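Local coordinates for probable membrane transporter protein MamO (Magnetospirillum magneticum, PDB 5HMA) that promotes magnetite formation in magnetosomes and activation of the MamE protease; its N-terminal protease-like domain binds transition metals and is probably not a protease, at residues V65-H71 / H186-V190; Q147-P151 / I162-A166. All blocks are in the same frame, centred on the assembly; numbering follows the deposited sequence.

Contact 1 (V65-H71 / H186-V190); sequences VKTIPGH and HLQDV. With NI (nickel (II) ion), chain C.
His-71 and His-186 hold a nickel ion between them, each through NE2 at 2.2 Å, and three waters complete the ligands modelled on the metal. The rings form an offset edge-to-face pair, with planes at 68° and centroids 4.5 Å apart; CD2 of His-71 stands over one face of His-186, displaced toward its rim. The NE2 atoms point at the same ion rather than at each other. Histidine suits both places because its imidazole nitrogen is a good ligand for nickel. In His-186 the second nitrogen is tethered as well: ND1 bonds to Val-182 O in the helix just before it, which would restrain the ring's rotation, with NE2 turned to the metal.

In this two-barrel, trypsin-like fold, strand 58-68 ends close to the chain's C-terminal tail. A classic beta bulge, in which Val-65 and Lys-66 both face Leu-75 of strand 73-78, lets these successive side chains point to the tail together.

The charged contact is a salt bridge from Lys-66 NZ to the syn lone pair of Asp-189 OD2, at 2.6 Å. With CG of Lys-66 turned opposite its own backbone N (chi1 170°), the long chain runs past Leu-187, its CD packing 3.9 Å from Leu-187 CD2. A methionine here would probably still cover Leu-187 but leave the carboxylate of Asp-189 without its mate and the tail less firmly held.

Among the apolar contacts, branched Ile-68 sets both CG2 and CD1 3.8 Å from CB of His-186, with CD1 also meeting Leu-187. Farther along, Val-65 CG1 touches Val-190 CG1 at 4.1 Å.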
loop_
_atom_site.group_PDB
_atom_site.type_symbol
_atom_site.label_atom_id
_atom_site.label_comp_id
_atom_site.label_asym_id
_atom_site.label_seq_id
_atom_site.Cartn_x
_atom_site.Cartn_y
_atom_site.Cartn_z
ATOM N N VAL A 65 3.686 7.783 11.863
ATOM C CA VAL A 65 3.371 7.428 13.246
ATOM C C VAL A 65 4.356 6.387 13.735
ATOM O O VAL A 65 4.840 6.438 14.863
ATOM C CB VAL A 65 1.937 6.893 13.374
ATOM C CG1 VAL A 65 1.678 6.387 14.797
ATOM C CG2 VAL A 65 0.958 7.955 13.002
ATOM N N LYS A 66 4.634 5.430 12.863
ATOM C CA LYS A 66 5.488 4.314 13.202
ATOM C C LYS A 66 6.093 3.745 11.935
ATOM O O LYS A 66 5.406 3.586 10.925
ATOM C CB LYS A 66 4.699 3.237 13.958
ATOM C CG LYS A 66 5.461 1.937 14.134
ATOM C CD LYS A 66 5.201 1.314 15.490
ATOM C CE LYS A 66 6.138 0.135 15.743
ATOM N NZ LYS A 66 5.980 -0.429 17.116
ATOM N N THR A 67 7.388 3.460 11.993
ATOM C CA THR A 67 8.091 2.777 10.917
ATOM C C THR A 67 8.141 1.285 11.215
ATOM O O THR A 67 8.263 0.884 12.371
ATOM C CB THR A 67 9.531 3.299 10.741
ATOM O OG1 THR A 67 10.233 3.193 11.986
ATOM C CG2 THR A 67 9.536 4.748 10.290
ATOM N N ILE A 68 8.032 0.463 10.176
ATOM C CA ILE A 68 8.263 -0.968 10.321
ATOM C C ILE A 68 9.391 -1.336 9.354
ATOM O O ILE A 68 9.148 -1.973 8.324
ATOM C CB ILE A 68 6.976 -1.772 10.060
ATOM C CG1 ILE A 68 5.807 -1.161 10.831
ATOM C CG2 ILE A 68 7.147 -3.219 10.458
ATOM C CD1 ILE A 68 4.481 -1.862 10.581
ATOM N N PRO A 69 10.629 -0.910 9.674
ATOM C CA PRO A 69 11.762 -0.986 8.738
ATOM C C PRO A 69 12.063 -2.405 8.258
ATOM O O PRO A 69 12.406 -2.579 7.091
ATOM C CB PRO A 69 12.937 -0.433 9.559
ATOM C CG PRO A 69 12.560 -0.686 10.980
ATOM C CD PRO A 69 11.059 -0.452 11.009
ATOM N N GLY A 70 11.925 -3.393 9.142
ATOM C CA GLY A 70 12.182 -4.784 8.802
ATOM C C GLY A 70 11.237 -5.370 7.763
ATOM O O GLY A 70 11.453 -6.480 7.279
ATOM N N HIS A 71 10.187 -4.627 7.420
ATOM C CA HIS A 71 9.237 -5.060 6.396
ATOM C C HIS A 71 8.944 -3.946 5.400
ATOM O O HIS A 71 8.019 -4.057 4.602
ATOM C CB HIS A 71 7.930 -5.532 7.032
ATOM C CG HIS A 71 8.106 -6.640 8.027
ATOM N ND1 HIS A 71 8.137 -7.972 7.669
ATOM C CD2 HIS A 71 8.249 -6.610 9.372
ATOM C CE1 HIS A 71 8.297 -8.714 8.751
ATOM N NE2 HIS A 71 8.366 -7.911 9.798
ATOM N N HIS A 186 2.943 -5.836 14.212
ATOM C CA HIS A 186 3.947 -4.794 14.415
ATOM C C HIS A 186 3.289 -3.456 14.773
ATOM O O HIS A 186 3.963 -2.431 14.875
ATOM C CB HIS A 186 4.842 -4.647 13.172
ATOM C CG HIS A 186 5.784 -5.798 12.960
ATOM N ND1 HIS A 186 5.395 -6.982 12.369
ATOM C CD2 HIS A 186 7.096 -5.949 13.268
ATOM C CE1 HIS A 186 6.423 -7.812 12.324
ATOM N NE2 HIS A 186 7.467 -7.210 12.861
ATOM N N LEU A 187 1.977 -3.470 14.991
ATOM C CA LEU A 187 1.264 -2.246 15.340
ATOM C C LEU A 187 0.383 -2.391 16.567
ATOM O O LEU A 187 -0.506 -1.573 16.806
ATOM C CB LEU A 187 0.408 -1.784 14.173
ATOM C CG LEU A 187 1.221 -1.139 13.060
ATOM C CD1 LEU A 187 0.291 -0.609 11.994
ATOM C CD2 LEU A 187 2.098 -0.030 13.631
ATOM N N GLN A 188 0.637 -3.418 17.362
ATOM C CA GLN A 188 -0.179 -3.646 18.543
ATOM C C GLN A 188 0.150 -2.649 19.661
ATOM O O GLN A 188 -0.225 -2.857 20.811
ATOM C CB GLN A 188 -0.009 -5.085 19.024
ATOM C CG GLN A 188 1.427 -5.572 19.024
ATOM C CD GLN A 188 1.529 -7.061 19.296
ATOM O OE1 GLN A 188 0.718 -7.848 18.805
ATOM N NE2 GLN A 188 2.523 -7.455 20.087
ATOM N N ASP A 189 0.834 -1.560 19.314
ATOM C CA ASP A 189 1.118 -0.488 20.269
ATOM C C ASP A 189 0.616 0.886 19.790
ATOM O O ASP A 189 1.163 1.918 20.186
ATOM C CB ASP A 189 2.626 -0.418 20.568
ATOM C CG ASP A 189 3.484 -0.364 19.303
ATOM O OD1 ASP A 189 2.921 -0.284 18.186
ATOM O OD2 ASP A 189 4.730 -0.394 19.434
ATOM N N VAL A 190 -0.415 0.898 18.941
ATOM C CA VAL A 190 -0.985 2.151 18.434
ATOM C C VAL A 190 -2.519 2.189 18.591
ATOM O O VAL A 190 -3.037 2.763 19.555
ATOM C CB VAL A 190 -0.595 2.385 16.956
ATOM C CG1 VAL A 190 -0.932 3.814 16.541
ATOM C CG2 VAL A 190 0.888 2.097 16.728
HETATM NI NI NI C . 8.910 -8.484 11.876
HETATM O O HOH W 1 10.313 -6.803 12.078
HETATM O O HOH W 2 7.474 -10.143 11.630
HETATM O O HOH W 3 10.535 -9.611 10.848
#

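Contact 2 (Q147-P151 / I162-A166); sequences QTGGP and INIAA
Thr-148 OG1 accepts a bond from the backbone N of Ala-165, 2.9 Å long and fairly straight at 160°. Its first torsion (chi1 -72°) sets the hydroxyl beside its own backbone N and turned to strand 159-167, where OG1 also lies only 3.3 Å from the Ala-165 CB; a methyl is small enough for such a close fit. Two backbone bonds continue the pairing. Gly-149 N gives a nearly linear one to Asn-163 O, 2.8 Å away and tilted out of that carbonyl's plane, and Asn-163 N bonds to Gly-150 O almost along the C=O axis. Beyond them, Pro-151 and Ile-162 form a non-hydrogen-bonded antiparallel pair, while Ile-162 CG2 packs 3.6 Å from Gly-149 O.

These groups are positioned by a type II turn from Gln-147 to Gly-150, closed by Gly-150 N on Gln-147 O. Gly-149 occupies its third place with a positive phi of 89°, where a side chain would strike the preceding carbonyl oxygen. A water donates to Gln-147 O at 2.7 Å and accepts from Asn-163 ND2 at 2.8 Å, so the amide of Asn-163 braces the turn while its OD1 bonds to Thr-177 OG1.

Farther out, Gln-147 ties the turn to the preceding loop: OE1 takes the N-H groups of Tyr-143 and Ser-144, and NE2 reaches Ala-141 O. Thr-148 OG1 has a further, weak bond to Trp-145 O. The Thr-Gly-Gly-Pro run corresponds to the Ser-Gly-Gly-Pro of trypsin-like proteases, with threonine where the nucleophilic serine would stand; a hydroxyl engaged with the backbone of Ala-165 is consistent with a pseudo-protease active site.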
loop_
_atom_site.group_PDB
_atom_site.type_symbol
_atom_site.label_atom_id
_atom_site.label_comp_id
_atom_site.label_asym_id
_atom_site.label_seq_id
_atom_site.Cartn_x
_atom_site.Cartn_y
_atom_site.Cartn_z
ATOM N N GLN A 147 2.192 1.023 -8.186
ATOM C CA GLN A 147 1.370 0.194 -7.297
ATOM C C GLN A 147 2.058 -0.021 -5.962
ATOM O O GLN A 147 1.461 -0.524 -5.009
ATOM C CB GLN A 147 1.066 -1.163 -7.936
ATOM C CG GLN A 147 0.096 -1.114 -9.094
ATOM C CD GLN A 147 0.054 -2.433 -9.834
ATOM O OE1 GLN A 147 1.076 -2.888 -10.350
ATOM N NE2 GLN A 147 -1.122 -3.068 -9.878
ATOM N N THR A 148 3.330 0.347 -5.899
ATOM C CA THR A 148 4.106 0.142 -4.683
ATOM C C THR A 148 3.450 0.878 -3.524
ATOM O O THR A 148 3.060 2.035 -3.669
ATOM C CB THR A 148 5.559 0.608 -4.887
ATOM O OG1 THR A 148 6.222 -0.323 -5.751
ATOM C CG2 THR A 148 6.295 0.694 -3.577
ATOM N N GLY A 149 3.296 0.194 -2.388
ATOM C CA GLY A 149 2.682 0.803 -1.220
ATOM C C GLY A 149 1.164 0.640 -1.175
ATOM O O GLY A 149 0.542 0.849 -0.131
ATOM N N GLY A 150 0.560 0.271 -2.304
ATOM C CA GLY A 150 -0.873 0.015 -2.350
ATOM C C GLY A 150 -1.279 -1.378 -1.864
ATOM O O GLY A 150 -0.431 -2.254 -1.636
ATOM N N PRO A 151 -2.588 -1.597 -1.696
ATOM C CA PRO A 151 -3.063 -2.867 -1.141
ATOM C C PRO A 151 -3.197 -4.013 -2.153
ATOM O O PRO A 151 -3.563 -3.792 -3.314
ATOM C CB PRO A 151 -4.445 -2.495 -0.583
ATOM C CG PRO A 151 -4.931 -1.449 -1.537
ATOM C CD PRO A 151 -3.683 -0.615 -1.830
ATOM N N ILE A 162 0.435 -5.471 1.466
ATOM C CA ILE A 162 0.920 -4.214 0.916
ATOM C C ILE A 162 1.987 -4.520 -0.134
ATOM O O ILE A 162 2.950 -5.239 0.136
ATOM C CB ILE A 162 1.483 -3.301 2.021
ATOM C CG1 ILE A 162 0.391 -2.949 3.039
ATOM C CG2 ILE A 162 2.099 -2.061 1.395
ATOM C CD1 ILE A 162 -0.731 -2.092 2.462
ATOM N N ASN A 163 1.825 -3.961 -1.325
ATOM C CA ASN A 163 2.643 -4.367 -2.452
ATOM C C ASN A 163 3.953 -3.605 -2.576
ATOM O O ASN A 163 4.065 -2.457 -2.143
ATOM C CB ASN A 163 1.823 -4.229 -3.728
ATOM C CG ASN A 163 0.656 -5.195 -3.745
ATOM O OD1 ASN A 163 0.818 -6.373 -3.396
ATOM N ND2 ASN A 163 -0.524 -4.709 -4.117
ATOM N N ILE A 164 4.943 -4.286 -3.146
ATOM C CA ILE A 164 6.248 -3.723 -3.468
ATOM C C ILE A 164 6.606 -4.162 -4.877
ATOM O O ILE A 164 6.738 -5.365 -5.137
ATOM C CB ILE A 164 7.336 -4.179 -2.493
ATOM C CG1 ILE A 164 6.967 -3.821 -1.044
ATOM C CG2 ILE A 164 8.701 -3.600 -2.912
ATOM C CD1 ILE A 164 8.005 -4.284 -0.010
ATOM N N ALA A 165 6.753 -3.205 -5.789
ATOM C CA ALA A 165 7.261 -3.524 -7.123
ATOM C C ALA A 165 8.772 -3.596 -7.083
ATOM O O ALA A 165 9.424 -2.645 -6.657
ATOM C CB ALA A 165 6.809 -2.493 -8.138
ATOM N N ALA A 166 9.339 -4.716 -7.514
ATOM C CA ALA A 166 10.792 -4.824 -7.566
ATOM C C ALA A 166 11.238 -5.060 -8.997
ATOM O O ALA A 166 10.444 -5.466 -9.842
ATOM C CB ALA A 166 11.292 -5.930 -6.660
HETATM O O HOH W 4 -0.704 -2.127 -5.127
#

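Along the chain the order is 65-71, 147-151, 162-166 and 186-190, so both segments of contact 2 come between those of contact 1. Their centres lie about 17 Å apart and their nearest atoms about 5 Å, without touching. Contact 1 is on the surface, where strand 58-68 of the first barrel meets the tail after helix 180-185; contact 2 is buried near the centre of the chain, in the second sheet. Ile-164 bridges the interval: its side chain touches Asp-72, the neighbour of His-71, and lies about 13 Å from the nickel. The surface metal site thus lies beside, but does not include, the threonine that stands in the nucleophile's place, consistent with a protease fold repurposed for metal binding.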